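Local coordinates for peptidase, C14 family (Geobacter sulfurreducens PCA, PDB 3BIJ), which is of unknown function but belongs to the caspase-like C14 peptidases and so may act as a cysteine-type endopeptidase, at residues R174-R177 against A178-F182. Residues are numbered along the deposited sequence; the frame is centred on the assembly and turned at random.
Sequences RTYR and ANREF
The ring of Y176 meets the bent side chain of R180 where one helix ends and the next begins, a worked example of a junction held by both backbone and side chains. With CG anti to the backbone N (chi1 171°), the Y176 ring reaches toward the following helix, and its CE2 lies 3.5 Å from CD of R180, which approaches obliquely. The Y176 hydroxyl sits over one face of the R180 guanidinium, whose plane is turned 22° from the ring; the hydroxyl itself hydrogen-bonds D184. Replacing Y176 with an alanine would remove ring and hydroxyl, and would probably leave CD of R180 without this neighbour and the D184 carboxylate without its hydroxyl partner.

Among the polar contacts, N of A178 continues the helical pattern with a bond to O of R174 (2.9 Å). N of N179 reaches only three residues back, to O of Y176 (2.9 Å), from well above the carbonyl plane. The N179 amide bends back as well: ND2 bonds O of T175 at 3.2 Å and also O of H18.

The junction joins helices 169-178 and 180-189; Y176 packs against V88 and P89 of strand 76-89, while R177 forms a salt bridge with D35 of a second subunit.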
loop_
_atom_site.group_PDB
_atom_site.type_symbol
_atom_site.label_atom_id
_atom_site.label_comp_id
_atom_site.label_asym_id
_atom_site.label_seq_id
_atom_site.Cartn_x
_atom_site.Cartn_y
_atom_site.Cartn_z
ATOM N N ARG A 174 -9.113 19.244 25.001
ATOM C CA ARG A 174 -10.183 20.219 24.902
ATOM C C ARG A 174 -11.207 19.962 26.019
ATOM O O ARG A 174 -11.665 20.899 26.678
ATOM C CB ARG A 174 -10.853 20.126 23.524
ATOM C CG ARG A 174 -11.825 21.275 23.241
ATOM C CD ARG A 174 -12.785 20.939 22.123
ATOM N NE ARG A 174 -12.278 21.250 20.798
ATOM C CZ ARG A 174 -12.881 20.865 19.672
ATOM N NH1 ARG A 174 -12.375 21.193 18.485
ATOM N NH2 ARG A 174 -13.986 20.131 19.726
ATOM N N THR A 175 -11.559 18.691 26.229
ATOM C CA THR A 175 -12.514 18.321 27.269
ATOM C C THR A 175 -11.962 18.724 28.628
ATOM O O THR A 175 -12.688 19.218 29.496
ATOM C CB THR A 175 -12.798 16.803 27.273
ATOM O OG1 THR A 175 -13.397 16.427 26.029
ATOM C CG2 THR A 175 -13.745 16.426 28.404
ATOM N N TYR A 176 -10.668 18.521 28.820
ATOM C CA TYR A 176 -10.061 18.886 30.085
ATOM C C TYR A 176 -10.173 20.391 30.311
ATOM O O TYR A 176 -10.655 20.830 31.351
ATOM C CB TYR A 176 -8.590 18.474 30.114
ATOM C CG TYR A 176 -7.854 19.010 31.316
ATOM C CD1 TYR A 176 -8.038 18.453 32.583
ATOM C CD2 TYR A 176 -7.008 20.099 31.193
ATOM C CE1 TYR A 176 -7.393 18.976 33.697
ATOM C CE2 TYR A 176 -6.362 20.628 32.292
ATOM C CZ TYR A 176 -6.556 20.067 33.542
ATOM O OH TYR A 176 -5.914 20.604 34.631
ATOM N N ARG A 177 -9.718 21.177 29.336
ATOM C CA ARG A 177 -9.772 22.633 29.449
ATOM C C ARG A 177 -11.186 23.127 29.732
ATOM O O ARG A 177 -11.386 23.974 30.595
ATOM C CB ARG A 177 -9.239 23.301 28.172
ATOM C CG ARG A 177 -7.747 23.059 27.913
ATOM C CD ARG A 177 -7.190 23.953 26.795
ATOM N NE ARG A 177 -7.839 23.716 25.503
ATOM C CZ ARG A 177 -7.494 22.761 24.644
ATOM N NH1 ARG A 177 -6.489 21.936 24.922
ATOM N NH2 ARG A 177 -8.169 22.627 23.512
ATOM N N ALA A 178 -12.162 22.581 29.013
ATOM C CA ALA A 178 -13.557 22.978 29.177
ATOM C C ALA A 178 -14.135 22.591 30.526
ATOM O O ALA A 178 -15.222 23.039 30.881
ATOM C CB ALA A 178 -14.398 22.373 28.071
ATOM N N ASN A 179 -13.409 21.761 31.268
ATOM C CA ASN A 179 -13.863 21.305 32.573
ATOM C C ASN A 179 -12.714 21.261 33.576
ATOM O O ASN A 179 -12.615 20.338 34.377
ATOM C CB ASN A 179 -14.524 19.919 32.442
ATOM C CG ASN A 179 -15.774 19.942 31.550
ATOM O OD1 ASN A 179 -16.773 20.604 31.863
ATOM N ND2 ASN A 179 -15.717 19.220 30.431
ATOM N N ARG A 180 -11.858 22.273 33.522
ATOM C CA ARG A 180 -10.702 22.395 34.410
ATOM C C ARG A 180 -10.950 22.052 35.878
ATOM O O ARG A 180 -10.341 21.126 36.434
ATOM C CB ARG A 180 -10.174 23.819 34.338
ATOM C CG ARG A 180 -9.110 23.994 33.342
ATOM C CD ARG A 180 -7.925 23.319 33.964
ATOM N NE ARG A 180 -6.757 24.029 33.625
ATOM C CZ ARG A 180 -5.805 24.665 34.284
ATOM N NH1 ARG A 180 -4.928 25.173 33.447
ATOM N NH2 ARG A 180 -5.654 24.819 35.601
ATOM N N GLU A 181 -11.837 22.820 36.505
ATOM C CA GLU A 181 -12.156 22.631 37.916
ATOM C C GLU A 181 -12.715 21.237 38.195
ATOM O O GLU A 181 -12.356 20.603 39.187
ATOM C CB GLU A 181 -13.151 23.706 38.372
ATOM C CG GLU A 181 -13.365 23.781 39.880
ATOM C CD GLU A 181 -14.402 24.835 40.272
ATOM O OE1 GLU A 181 -15.607 24.643 39.969
ATOM O OE2 GLU A 181 -14.008 25.862 40.876
ATOM N N PHE A 182 -13.576 20.751 37.312
ATOM C CA PHE A 182 -14.171 19.437 37.502
ATOM C C PHE A 182 -13.135 18.306 37.633
ATOM O O PHE A 182 -13.123 17.583 38.626
ATOM C CB PHE A 182 -15.142 19.146 36.357
ATOM C CG PHE A 182 -15.789 17.797 36.441
ATOM C CD1 PHE A 182 -15.332 16.744 35.657
ATOM C CD2 PHE A 182 -16.850 17.571 37.315
ATOM C CE1 PHE A 182 -15.920 15.486 35.737
ATOM C CE2 PHE A 182 -17.446 16.313 37.403
ATOM C CZ PHE A 182 -16.978 15.268 36.610
#